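Local coordinates for protein cytochrome P450 monooxygenase (Rhodococcus sp. ECU0066, PDB 6KBH) that probably acts as a self-sufficient monooxygenase, passing electrons through flavin mononucleotide and a [2Fe-2S] cluster to the heme where oxygen is activated, at residues A[91-96]-A[335-340]; A[38-43]-A[66-71]; A[575-580]-A[602-607]; A[483-488]-A[616-621]. All blocks are in the same frame, centred on the assembly; numbering follows the deposited sequence.

Contact 1 of 4, residues A[91-96]-A[335-340]; sequences NELFSP and LVTADT
Phe94-Ser95 and Leu335-Val336 pair as antiparallel strands: Ser95 with Leu335 is the hydrogen-bonded pair, joined by Ser95 N to Leu335 O at 2.8 Å and Leu335 N to Ser95 O at 2.7 Å, and Phe94 with Val336 is the non-hydrogen-bonded one. Beyond it, Thr337 N reaches Leu93 O at 2.8 Å, and Thr337 OG1 lies 2.9 Å from Glu92 O. Phe94 and Val336 lie side by side on one face, with Val336 CG2 in the plane of the ring at its edge, 3.9 Å from Phe94 CD1. Leu93 CG sits 3.8 Å above the centre of the same ring. The strands are the last two of the mixed sheet of the P450 fold, 94-95 outermost and 332-336 next to it, and the latter carries Arg334, which binds the heme and touches Phe94. Further out, Leu93 and Thr340 meet tip to tip, Leu93 CD2 being 3.5 Å from Thr340 CG2. Thr340 OG1 bonds to Ala338 O at 2.8 Å, from 48° above the carbonyl plane, which would limit the rotation of the side chain. An alanine in place of Thr340 would probably deprive Ala338 O of this donor and open a gap beside the Leu93 methyls.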
loop_
_atom_site.group_PDB
_atom_site.type_symbol
_atom_site.label_atom_id
_atom_site.label_comp_id
_atom_site.label_asym_id
_atom_site.label_seq_id
_atom_site.Cartn_x
_atom_site.Cartn_y
_atom_site.Cartn_z
ATOM N N ASN A 91 8.655 -13.300 -17.155
ATOM C CA ASN A 91 8.454 -14.644 -16.631
ATOM C C ASN A 91 8.529 -15.725 -17.702
ATOM O O ASN A 91 8.471 -16.911 -17.361
ATOM C CB ASN A 91 7.113 -14.740 -15.899
ATOM C CG ASN A 91 5.930 -14.449 -16.799
ATOM O OD1 ASN A 91 6.034 -13.686 -17.762
ATOM N ND2 ASN A 91 4.793 -15.065 -16.492
ATOM N N GLU A 92 8.655 -15.353 -18.977
ATOM C CA GLU A 92 8.938 -16.333 -20.019
ATOM C C GLU A 92 10.429 -16.586 -20.170
ATOM O O GLU A 92 10.833 -17.703 -20.517
ATOM C CB GLU A 92 8.352 -15.879 -21.362
ATOM C CG GLU A 92 8.908 -14.560 -21.890
ATOM C CD GLU A 92 8.342 -14.183 -23.253
ATOM O OE1 GLU A 92 7.498 -14.937 -23.782
ATOM O OE2 GLU A 92 8.744 -13.131 -23.795
ATOM N N LEU A 93 11.250 -15.574 -19.903
ATOM C CA LEU A 93 12.697 -15.696 -19.986
ATOM C C LEU A 93 13.316 -16.198 -18.691
ATOM O O LEU A 93 14.314 -16.927 -18.731
ATOM C CB LEU A 93 13.307 -14.342 -20.358
ATOM C CG LEU A 93 14.812 -14.274 -20.596
ATOM C CD1 LEU A 93 15.213 -15.266 -21.670
ATOM C CD2 LEU A 93 15.188 -12.862 -20.993
ATOM N N PHE A 94 12.741 -15.837 -17.548
ATOM C CA PHE A 94 13.260 -16.218 -16.237
ATOM C C PHE A 94 12.175 -17.008 -15.508
ATOM O O PHE A 94 11.234 -16.427 -14.956
ATOM C CB PHE A 94 13.696 -14.984 -15.456
ATOM C CG PHE A 94 14.621 -14.083 -16.224
ATOM C CD1 PHE A 94 15.918 -14.481 -16.508
ATOM C CD2 PHE A 94 14.193 -12.842 -16.671
ATOM C CE1 PHE A 94 16.774 -13.657 -17.217
ATOM C CE2 PHE A 94 15.046 -12.011 -17.381
ATOM C CZ PHE A 94 16.338 -12.420 -17.653
ATOM N N SER A 95 12.317 -18.338 -15.506
ATOM C CA SER A 95 11.315 -19.251 -14.972
ATOM C C SER A 95 11.476 -19.414 -13.461
ATOM O O SER A 95 12.600 -19.468 -12.958
ATOM C CB SER A 95 11.426 -20.614 -15.648
ATOM O OG SER A 95 10.675 -21.588 -14.947
ATOM N N PRO A 96 10.369 -19.496 -12.718
ATOM C CA PRO A 96 10.464 -19.775 -11.279
ATOM C C PRO A 96 10.601 -21.260 -10.978
ATOM O O PRO A 96 10.344 -21.689 -9.851
ATOM C CB PRO A 96 9.146 -19.214 -10.732
ATOM C CG PRO A 96 8.185 -19.393 -11.863
ATOM C CD PRO A 96 8.986 -19.195 -13.134
ATOM N N LEU A 335 15.295 -19.144 -13.157
ATOM C CA LEU A 335 16.027 -20.016 -14.067
ATOM C C LEU A 335 15.952 -19.427 -15.469
ATOM O O LEU A 335 14.862 -19.313 -16.040
ATOM C CB LEU A 335 15.454 -21.433 -14.043
ATOM C CG LEU A 335 15.964 -22.429 -15.087
ATOM C CD1 LEU A 335 17.459 -22.665 -14.931
ATOM C CD2 LEU A 335 15.198 -23.741 -14.988
ATOM N N VAL A 336 17.108 -19.045 -16.017
ATOM C CA VAL A 336 17.145 -18.459 -17.351
ATOM C C VAL A 336 16.786 -19.525 -18.377
ATOM O O VAL A 336 17.321 -20.640 -18.350
ATOM C CB VAL A 336 18.525 -17.848 -17.633
ATOM C CG1 VAL A 336 18.515 -17.114 -18.959
ATOM C CG2 VAL A 336 18.933 -16.913 -16.506
ATOM N N THR A 337 15.871 -19.188 -19.287
ATOM C CA THR A 337 15.351 -20.149 -20.252
ATOM C C THR A 337 15.945 -19.995 -21.646
ATOM O O THR A 337 15.755 -20.884 -22.482
ATOM C CB THR A 337 13.823 -20.036 -20.345
ATOM O OG1 THR A 337 13.473 -18.816 -21.010
ATOM C CG2 THR A 337 13.197 -20.047 -18.957
ATOM N N ALA A 338 16.653 -18.902 -21.919
ATOM C CA ALA A 338 17.267 -18.701 -23.222
ATOM C C ALA A 338 18.461 -17.772 -23.064
ATOM O O ALA A 338 18.553 -17.010 -22.098
ATOM C CB ALA A 338 16.264 -18.133 -24.236
ATOM N N ASP A 339 19.383 -17.847 -24.022
ATOM C CA ASP A 339 20.558 -16.983 -23.996
ATOM C C ASP A 339 20.133 -15.520 -24.020
ATOM O O ASP A 339 19.455 -15.075 -24.951
ATOM C CB ASP A 339 21.477 -17.287 -25.179
ATOM C CG ASP A 339 22.190 -18.618 -25.041
ATOM O OD1 ASP A 339 22.278 -19.140 -23.910
ATOM O OD2 ASP A 339 22.669 -19.143 -26.069
ATOM N N THR A 340 20.523 -14.777 -22.989
ATOM C CA THR A 340 20.203 -13.363 -22.871
ATOM C C THR A 340 21.457 -12.601 -22.465
ATOM O O THR A 340 22.507 -13.184 -22.181
ATOM C CB THR A 340 19.084 -13.127 -21.843
ATOM O OG1 THR A 340 18.137 -14.197 -21.919
ATOM C CG2 THR A 340 18.358 -11.808 -22.108
#

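Contact 2 of 4, residues A[38-43]-A[66-71]; sequences PRAAAF and PVFYSP
Phe43 and Phe68 supply the aromatic part of this contact, a T-shaped pair with centroids 5.4 Å apart and planes at 78°. The edge of Phe68 points at the face of Phe43, its CZ standing 4.0 Å above that plane and displaced toward the rim. At the edge of the Phe43 ring, in plane, Ser70 OG lies 3.3 Å from Phe43 CD2.

The aliphatic contacts come from Ala40 and Ala41 of helix 38-41 and from Phe43 just after it. Ala40 CB approaches the Phe68 ring obliquely, 3.5 Å from Phe68 CD2, while Phe43 CB is 3.8 Å from Phe68 CE2. One residue on from Ala40, Ala41 CB meets Pro71 CG at 3.9 Å, and the proline ring also lies against the helix backbone, Pro71 CD being 3.5 Å from Ala41 CA. An alanine in place of Phe68 would probably open a gap between strand and helix, leaving the Phe43 face without the ring edge and Ala40 CB with only the CB contact across to this residue.

Hydrogen bonds between the two segments are absent; just outside the contact, Arg39 NH1 forms a salt bridge with Glu64 OE2. Phe68 also meets the ring of Trp60, in helix 59-64, and touches Val77 on strand 76-78. The arrangement is a short N-terminal helix packed on edge strand 67-69 of the mixed sheet of the cytochrome P450 fold.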
loop_
_atom_site.group_PDB
_atom_site.type_symbol
_atom_site.label_atom_id
_atom_site.label_comp_id
_atom_site.label_asym_id
_atom_site.label_seq_id
_atom_site.Cartn_x
_atom_site.Cartn_y
_atom_site.Cartn_z
ATOM N N PRO A 38 37.876 -10.599 -8.657
ATOM C CA PRO A 38 38.145 -10.912 -7.241
ATOM C C PRO A 38 36.925 -10.781 -6.347
ATOM O O PRO A 38 36.576 -11.728 -5.628
ATOM C CB PRO A 38 39.226 -9.891 -6.866
ATOM C CG PRO A 38 39.910 -9.581 -8.148
ATOM C CD PRO A 38 38.875 -9.677 -9.225
ATOM N N ARG A 39 36.267 -9.617 -6.369
ATOM C CA ARG A 39 35.101 -9.406 -5.518
ATOM C C ARG A 39 33.981 -10.379 -5.860
ATOM O O ARG A 39 33.250 -10.822 -4.967
ATOM C CB ARG A 39 34.624 -7.959 -5.645
ATOM C CG ARG A 39 35.651 -6.936 -5.170
ATOM C CD ARG A 39 35.253 -5.509 -5.528
ATOM N NE ARG A 39 35.290 -5.282 -6.970
ATOM C CZ ARG A 39 35.020 -4.117 -7.549
ATOM N NH1 ARG A 39 34.698 -3.067 -6.805
ATOM N NH2 ARG A 39 35.070 -4.003 -8.870
ATOM N N ALA A 40 33.848 -10.737 -7.140
ATOM C CA ALA A 40 32.827 -11.695 -7.549
ATOM C C ALA A 40 33.166 -13.103 -7.074
ATOM O O ALA A 40 32.282 -13.844 -6.628
ATOM C CB ALA A 40 32.667 -11.668 -9.068
ATOM N N ALA A 41 34.441 -13.493 -7.175
ATOM C CA ALA A 41 34.870 -14.813 -6.726
ATOM C C ALA A 41 34.972 -14.910 -5.211
ATOM O O ALA A 41 34.929 -16.019 -4.669
ATOM C CB ALA A 41 36.214 -15.173 -7.359
ATOM N N ALA A 42 35.106 -13.780 -4.521
ATOM C CA ALA A 42 35.072 -13.752 -3.066
ATOM C C ALA A 42 33.655 -13.696 -2.512
ATOM O O ALA A 42 33.484 -13.673 -1.288
ATOM C CB ALA A 42 35.878 -12.559 -2.543
ATOM N N PHE A 43 32.643 -13.663 -3.375
ATOM C CA PHE A 43 31.265 -13.634 -2.908
ATOM C C PHE A 43 30.899 -14.968 -2.272
ATOM O O PHE A 43 31.104 -16.032 -2.866
ATOM C CB PHE A 43 30.318 -13.315 -4.065
ATOM C CG PHE A 43 28.856 -13.334 -3.687
ATOM C CD1 PHE A 43 28.316 -12.336 -2.891
ATOM C CD2 PHE A 43 28.023 -14.344 -4.140
ATOM C CE1 PHE A 43 26.975 -12.349 -2.546
ATOM C CE2 PHE A 43 26.676 -14.362 -3.797
ATOM C CZ PHE A 43 26.155 -13.364 -2.999
ATOM N N PRO A 66 27.126 -4.805 -11.624
ATOM C CA PRO A 66 25.745 -5.127 -11.229
ATOM C C PRO A 66 25.365 -6.583 -11.443
ATOM O O PRO A 66 24.373 -7.038 -10.856
ATOM C CB PRO A 66 24.912 -4.203 -12.120
ATOM C CG PRO A 66 25.743 -4.072 -13.365
ATOM C CD PRO A 66 27.187 -4.110 -12.922
ATOM N N VAL A 67 26.109 -7.322 -12.266
ATOM C CA VAL A 67 25.809 -8.716 -12.582
ATOM C C VAL A 67 27.123 -9.480 -12.650
ATOM O O VAL A 67 28.026 -9.102 -13.403
ATOM C CB VAL A 67 25.044 -8.853 -13.913
ATOM C CG1 VAL A 67 24.851 -10.320 -14.277
ATOM C CG2 VAL A 67 23.711 -8.142 -13.836
ATOM N N PHE A 68 27.233 -10.554 -11.876
ATOM C CA PHE A 68 28.465 -11.327 -11.884
ATOM C C PHE A 68 28.164 -12.795 -11.637
ATOM O O PHE A 68 27.106 -13.162 -11.113
ATOM C CB PHE A 68 29.472 -10.805 -10.848
ATOM C CG PHE A 68 28.985 -10.859 -9.421
ATOM C CD1 PHE A 68 28.296 -9.792 -8.866
ATOM C CD2 PHE A 68 29.243 -11.966 -8.625
ATOM C CE1 PHE A 68 27.862 -9.831 -7.551
ATOM C CE2 PHE A 68 28.810 -12.011 -7.310
ATOM C CZ PHE A 68 28.117 -10.938 -6.773
ATOM N N TYR A 69 29.115 -13.634 -12.037
ATOM C CA TYR A 69 29.073 -15.051 -11.726
ATOM C C TYR A 69 29.781 -15.301 -10.402
ATOM O O TYR A 69 30.848 -14.739 -10.137
ATOM C CB TYR A 69 29.724 -15.879 -12.833
ATOM C CG TYR A 69 29.683 -17.355 -12.545
ATOM C CD1 TYR A 69 28.483 -18.052 -12.584
ATOM C CD2 TYR A 69 30.838 -18.054 -12.210
ATOM C CE1 TYR A 69 28.431 -19.405 -12.308
ATOM C CE2 TYR A 69 30.796 -19.408 -11.933
ATOM C CZ TYR A 69 29.589 -20.076 -11.985
ATOM O OH TYR A 69 29.534 -21.422 -11.712
ATOM N N SER A 70 29.175 -16.139 -9.569
ATOM C CA SER A 70 29.716 -16.461 -8.259
ATOM C C SER A 70 30.290 -17.867 -8.292
ATOM O O SER A 70 29.560 -18.805 -8.640
ATOM C CB SER A 70 28.628 -16.346 -7.190
ATOM O OG SER A 70 29.057 -16.884 -5.952
ATOM N N PRO A 71 31.584 -18.065 -8.022
ATOM C CA PRO A 71 32.100 -19.444 -7.955
ATOM C C PRO A 71 31.652 -20.215 -6.724
ATOM O O PRO A 71 31.411 -21.422 -6.833
ATOM C CB PRO A 71 33.620 -19.243 -7.987
ATOM C CG PRO A 71 33.795 -17.970 -8.746
ATOM C CD PRO A 71 32.655 -17.096 -8.302
#

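Contact 3 of 4, residues A[575-580]-A[602-607]; sequences DAKRYV and GGDYEI
Arg578 runs out beside Asp604 and Glu606 from a pair of parallel strands, 578-580 and 605-607, whose axes are 2° apart in direction and 4.5 Å apart at closest approach. Glu606 N donates to Tyr579 O at 2.8 Å; Tyr579 N to Asp604 O is a weak bond at 3.4 Å.

The arginine can be followed outward. CB and CG pass the carbonyl oxygen of Asp604, CG of Arg578 lying 3.4 Å from Asp604 O. CD comes alongside the carboxylate, near OD2 of Asp604. There the chain bends (chi3 69°), which places NE; Arg578 NE is 4.4 Å from Asp604 OD2, too far for a salt bridge, and further on NH1 of Arg578 forms one with Glu606 OE1 at 3.5 Å, the guanidinium and carboxylate planes 55° apart. NH2 turns to another strand and hydrogen-bonds Thr655 OG1. Val580 CG1 lies 3.4 Å above one guanidinium face, offset toward the rim, and also packs on Glu606 CB. Lys577 NZ adds a long salt bridge to Asp604 OD2.

Tyr579 and Tyr605 share the other face of the sheet, where both touch Val598 of helix 588-601. That helix links the two strands, which makes this the pairing of the two strands of a beta-alpha-beta crossover, near their N-terminal ends, in a five-stranded parallel sheet, consistent with the nucleotide-binding module of ferredoxin-reductase-like proteins.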
loop_
_atom_site.group_PDB
_atom_site.type_symbol
_atom_site.label_atom_id
_atom_site.label_comp_id
_atom_site.label_asym_id
_atom_site.label_seq_id
_atom_site.Cartn_x
_atom_site.Cartn_y
_atom_site.Cartn_z
ATOM N N ASP A 575 -3.411 35.337 -15.384
ATOM C CA ASP A 575 -3.237 36.330 -16.436
ATOM C C ASP A 575 -4.556 36.817 -17.031
ATOM O O ASP A 575 -4.539 37.554 -18.024
ATOM C CB ASP A 575 -2.322 35.787 -17.544
ATOM C CG ASP A 575 -2.924 34.607 -18.307
ATOM O OD1 ASP A 575 -4.139 34.344 -18.202
ATOM O OD2 ASP A 575 -2.158 33.937 -19.035
ATOM N N ALA A 576 -5.691 36.423 -16.457
ATOM C CA ALA A 576 -6.974 36.831 -17.002
ATOM C C ALA A 576 -7.228 38.309 -16.704
ATOM O O ALA A 576 -6.665 38.893 -15.774
ATOM C CB ALA A 576 -8.097 35.962 -16.434
ATOM N N LYS A 577 -8.091 38.914 -17.517
ATOM C CA LYS A 577 -8.393 40.337 -17.387
ATOM C C LYS A 577 -9.105 40.642 -16.075
ATOM O O LYS A 577 -8.716 41.557 -15.336
ATOM C CB LYS A 577 -9.223 40.757 -18.600
ATOM C CG LYS A 577 -10.504 41.582 -18.410
ATOM C CD LYS A 577 -10.272 42.951 -17.777
ATOM C CE LYS A 577 -11.591 43.737 -17.679
ATOM N NZ LYS A 577 -12.609 43.099 -16.808
ATOM N N ARG A 578 -10.179 39.911 -15.795
ATOM C CA ARG A 578 -11.045 40.174 -14.658
ATOM C C ARG A 578 -11.578 38.841 -14.166
ATOM O O ARG A 578 -11.607 37.845 -14.896
ATOM C CB ARG A 578 -12.189 41.128 -15.026
ATOM C CG ARG A 578 -13.260 41.370 -13.956
ATOM C CD ARG A 578 -14.226 42.448 -14.414
ATOM N NE ARG A 578 -15.070 42.028 -15.529
ATOM C CZ ARG A 578 -16.402 42.031 -15.513
ATOM N NH1 ARG A 578 -17.065 42.443 -14.443
ATOM N NH2 ARG A 578 -17.076 41.635 -16.584
ATOM N N TYR A 579 -11.959 38.823 -12.901
ATOM C CA TYR A 579 -12.552 37.647 -12.300
ATOM C C TYR A 579 -13.881 38.066 -11.712
ATOM O O TYR A 579 -13.944 39.022 -10.941
ATOM C CB TYR A 579 -11.618 37.079 -11.234
ATOM C CG TYR A 579 -10.181 37.225 -11.663
ATOM C CD1 TYR A 579 -9.612 36.303 -12.522
ATOM C CD2 TYR A 579 -9.420 38.324 -11.285
ATOM C CE1 TYR A 579 -8.315 36.441 -12.958
ATOM C CE2 TYR A 579 -8.118 38.471 -11.718
ATOM C CZ TYR A 579 -7.571 37.528 -12.554
ATOM O OH TYR A 579 -6.272 37.685 -12.978
ATOM N N VAL A 580 -14.949 37.385 -12.089
ATOM C CA VAL A 580 -16.204 37.545 -11.382
ATOM C C VAL A 580 -16.475 36.201 -10.744
ATOM O O VAL A 580 -16.340 35.164 -11.400
ATOM C CB VAL A 580 -17.350 38.034 -12.283
ATOM C CG1 VAL A 580 -16.915 39.325 -12.973
ATOM C CG2 VAL A 580 -17.906 36.940 -13.224
ATOM N N GLY A 602 -3.797 42.999 -7.179
ATOM C CA GLY A 602 -4.267 44.304 -7.495
ATOM C C GLY A 602 -4.849 44.026 -8.837
ATOM O O GLY A 602 -4.195 44.194 -9.822
ATOM N N GLY A 603 -6.076 43.526 -8.874
ATOM C CA GLY A 603 -6.762 43.220 -10.120
ATOM C C GLY A 603 -8.258 43.342 -9.948
ATOM O O GLY A 603 -8.769 43.056 -8.903
ATOM N N ASP A 604 -8.979 43.734 -10.980
ATOM C CA ASP A 604 -10.415 43.917 -10.867
ATOM C C ASP A 604 -11.149 42.619 -10.697
ATOM O O ASP A 604 -10.983 41.736 -11.445
ATOM C CB ASP A 604 -10.894 44.779 -12.071
ATOM C CG ASP A 604 -12.401 44.717 -12.338
ATOM O OD1 ASP A 604 -13.144 44.207 -11.519
ATOM O OD2 ASP A 604 -12.850 45.167 -13.395
ATOM N N TYR A 605 -12.012 42.543 -9.714
ATOM C CA TYR A 605 -12.782 41.330 -9.496
ATOM C C TYR A 605 -14.155 41.695 -8.947
ATOM O O TYR A 605 -14.349 42.759 -8.355
ATOM C CB TYR A 605 -12.054 40.361 -8.553
ATOM C CG TYR A 605 -11.823 40.897 -7.160
ATOM C CD1 TYR A 605 -10.779 41.773 -6.901
ATOM C CD2 TYR A 605 -12.638 40.519 -6.101
ATOM C CE1 TYR A 605 -10.556 42.266 -5.634
ATOM C CE2 TYR A 605 -12.423 41.007 -4.824
ATOM C CZ TYR A 605 -11.379 41.881 -4.599
ATOM O OH TYR A 605 -11.152 42.375 -3.336
ATOM N N GLU A 606 -15.112 40.791 -9.158
ATOM C CA GLU A 606 -16.492 40.991 -8.734
ATOM C C GLU A 606 -17.005 39.686 -8.148
ATOM O O GLU A 606 -16.963 38.653 -8.818
ATOM C CB GLU A 606 -17.365 41.431 -9.917
ATOM C CG GLU A 606 -18.569 42.267 -9.525
ATOM C CD GLU A 606 -19.327 42.803 -10.725
ATOM O OE1 GLU A 606 -19.299 42.147 -11.788
ATOM O OE2 GLU A 606 -19.952 43.879 -10.602
ATOM N N ILE A 607 -17.488 39.710 -6.908
ATOM C CA ILE A 607 -17.877 38.479 -6.229
ATOM C C ILE A 607 -19.351 38.553 -5.850
ATOM O O ILE A 607 -19.818 39.566 -5.315
ATOM C CB ILE A 607 -16.985 38.189 -5.007
ATOM C CG1 ILE A 607 -17.343 39.026 -3.794
ATOM C CG2 ILE A 607 -15.567 38.549 -5.301
ATOM C CD1 ILE A 607 -16.448 38.678 -2.638
#

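Contact 4 of 4, residues A[483-488]-A[616-621]; sequences ESIADD and SMAFLD
Ile485 and Ala486 of the segment 483-488, on strand 475-486 in the antiparallel flavin-domain sheet, meet Ser616, Ala618 and Phe619 on the loop leading to helix 620-625, consistent with an interface between the flavin-binding and nucleotide-binding modules of a ferredoxin-reductase-like unit. The touching backbones run in nearly opposite directions, 167° apart, and come closest at Ala486 and Ser616, whose CA atoms are 4.6 Å apart.

Ile485 buries more area here than any other residue of the two segments, and its CD1 makes the side-chain contacts. CG1 lies between the backbone N and the carbonyl carbon (chi1 45°), and CD1 beyond it forms a CH-pi contact with Phe619, 4.2 Å from the ring centroid and 24° off its normal. The same methyl is 4.0 Å from Ala618 CB. Ala486 CB presses on the loop from beside it, 4.0 Å from Ala618 CB and 3.8 Å from Ser616 C.

At the polar end, Asp487 OD2 lies 3.6 Å from Ser616 CB, but its angle to Ser616 N is too poor for a hydrogen bond; the carboxylate is held by Thr615 OG1 instead. Ser616 OG bonds to Ser613 O.

Phe619 occupies the N-cap position of helix 620-625, and its side chain is about 7 Å from the bound flavin mononucleotide. It also packs on Ile588, Thr589 and Ile592 of helix 588-601, while Met617 and Leu620 touch Tyr609 of strand 605-611, whose hydroxyl bonds to Ala618 O.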
loop_
_atom_site.group_PDB
_atom_site.type_symbol
_atom_site.label_atom_id
_atom_site.label_comp_id
_atom_site.label_asym_id
_atom_site.label_seq_id
_atom_site.Cartn_x
_atom_site.Cartn_y
_atom_site.Cartn_z
ATOM N N GLU A 483 -14.827 27.346 15.891
ATOM C CA GLU A 483 -15.598 28.582 15.916
ATOM C C GLU A 483 -16.828 28.438 15.033
ATOM O O GLU A 483 -16.733 27.955 13.900
ATOM C CB GLU A 483 -14.754 29.774 15.453
ATOM C CG GLU A 483 -15.547 31.067 15.311
ATOM C CD GLU A 483 -14.674 32.259 14.973
ATOM O OE1 GLU A 483 -13.432 32.114 14.986
ATOM O OE2 GLU A 483 -15.228 33.344 14.695
ATOM N N SER A 484 -17.979 28.859 15.555
ATOM C CA SER A 484 -19.225 28.878 14.796
ATOM C C SER A 484 -19.338 30.225 14.091
ATOM O O SER A 484 -19.454 31.268 14.743
ATOM C CB SER A 484 -20.418 28.631 15.717
ATOM O OG SER A 484 -21.632 29.029 15.106
ATOM N N ILE A 485 -19.294 30.205 12.758
ATOM C CA ILE A 485 -19.369 31.416 11.946
ATOM C C ILE A 485 -20.634 31.473 11.113
ATOM O O ILE A 485 -20.823 32.434 10.352
ATOM C CB ILE A 485 -18.128 31.564 11.046
ATOM C CG1 ILE A 485 -17.787 30.230 10.382
ATOM C CG2 ILE A 485 -16.941 32.079 11.853
ATOM C CD1 ILE A 485 -16.780 30.347 9.268
ATOM N N ALA A 486 -21.501 30.471 11.227
ATOM C CA ALA A 486 -22.814 30.426 10.595
ATOM C C ALA A 486 -23.556 29.258 11.227
ATOM O O ALA A 486 -22.969 28.452 11.953
ATOM C CB ALA A 486 -22.722 30.268 9.074
ATOM N N ASP A 487 -24.854 29.176 10.957
ATOM C CA ASP A 487 -25.623 28.052 11.473
ATOM C C ASP A 487 -25.208 26.778 10.750
ATOM O O ASP A 487 -25.153 26.742 9.517
ATOM C CB ASP A 487 -27.124 28.301 11.316
ATOM C CG ASP A 487 -27.508 29.744 11.604
ATOM O OD1 ASP A 487 -27.439 30.150 12.783
ATOM O OD2 ASP A 487 -27.888 30.466 10.657
ATOM N N ASP A 488 -24.885 25.741 11.529
ATOM C CA ASP A 488 -24.460 24.441 11.015
ATOM C C ASP A 488 -23.121 24.516 10.279
ATOM O O ASP A 488 -22.838 23.688 9.413
ATOM C CB ASP A 488 -25.533 23.824 10.107
ATOM C CG ASP A 488 -26.838 23.574 10.840
ATOM O OD1 ASP A 488 -26.787 23.124 12.003
ATOM O OD2 ASP A 488 -27.913 23.835 10.258
ATOM N N SER A 616 -27.048 31.959 7.892
ATOM C CA SER A 616 -26.308 30.751 7.559
ATOM C C SER A 616 -25.308 30.971 6.431
ATOM O O SER A 616 -24.876 30.004 5.794
ATOM C CB SER A 616 -27.277 29.628 7.191
ATOM O OG SER A 616 -27.966 29.927 5.987
ATOM N N MET A 617 -24.943 32.218 6.159
ATOM C CA MET A 617 -23.966 32.547 5.125
ATOM C C MET A 617 -22.684 32.988 5.816
ATOM O O MET A 617 -22.619 34.086 6.380
ATOM C CB MET A 617 -24.499 33.622 4.182
ATOM C CG MET A 617 -25.060 33.062 2.885
ATOM S SD MET A 617 -26.311 34.116 2.127
ATOM C CE MET A 617 -25.410 35.646 1.916
ATOM N N ALA A 618 -21.672 32.126 5.771
ATOM C CA ALA A 618 -20.417 32.378 6.456
ATOM C C ALA A 618 -19.573 33.390 5.691
ATOM O O ALA A 618 -19.665 33.512 4.465
ATOM C CB ALA A 618 -19.634 31.078 6.633
ATOM N N PHE A 619 -18.761 34.131 6.442
ATOM C CA PHE A 619 -17.737 35.062 5.974
ATOM C C PHE A 619 -18.293 36.381 5.457
ATOM O O PHE A 619 -17.516 37.175 4.920
ATOM C CB PHE A 619 -16.846 34.447 4.889
ATOM C CG PHE A 619 -16.014 33.299 5.374
ATOM C CD1 PHE A 619 -15.044 33.495 6.344
ATOM C CD2 PHE A 619 -16.201 32.023 4.871
ATOM C CE1 PHE A 619 -14.273 32.442 6.798
ATOM C CE2 PHE A 619 -15.434 30.965 5.322
ATOM C CZ PHE A 619 -14.469 31.175 6.287
ATOM N N LEU A 620 -19.595 36.650 5.599
ATOM C CA LEU A 620 -20.102 37.982 5.280
ATOM C C LEU A 620 -19.379 39.042 6.098
ATOM O O LEU A 620 -19.027 40.110 5.583
ATOM C CB LEU A 620 -21.606 38.052 5.534
ATOM C CG LEU A 620 -22.496 37.058 4.793
ATOM C CD1 LEU A 620 -23.871 37.055 5.420
ATOM C CD2 LEU A 620 -22.583 37.404 3.316
ATOM N N ASP A 621 -19.158 38.757 7.383
ATOM C CA ASP A 621 -18.271 39.564 8.214
ATOM C C ASP A 621 -16.916 39.743 7.541
ATOM O O ASP A 621 -16.451 40.865 7.319
ATOM C CB ASP A 621 -18.106 38.887 9.573
ATOM C CG ASP A 621 -17.950 37.377 9.448
ATOM O OD1 ASP A 621 -18.830 36.739 8.833
ATOM O OD2 ASP A 621 -16.941 36.832 9.945
#

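Overall arrangement
Contacts 1 and 2 belong to one sheet of the heme domain, its opposite outermost strands, with centres about 21 Å apart; contacts 3 and 4 lie in the reductase part, centres about 25 Å apart and more than 60 Å from the first pair. None is wholly core: each mixes buried and more open residues, and contact 2 has no exposed ones among those that touch. Contacts 1 and 3 are strand pairings, antiparallel and parallel, joined by backbone bonds, one of the two in contact 3 being weak, and contact 3 alone adds salt bridges, between side chains that are at least partly exposed. Contacts 2 and 4 rest on apolar and aromatic packing. Strand 605-611, reached by contact 3, leads on to helix 620-625 of contact 4.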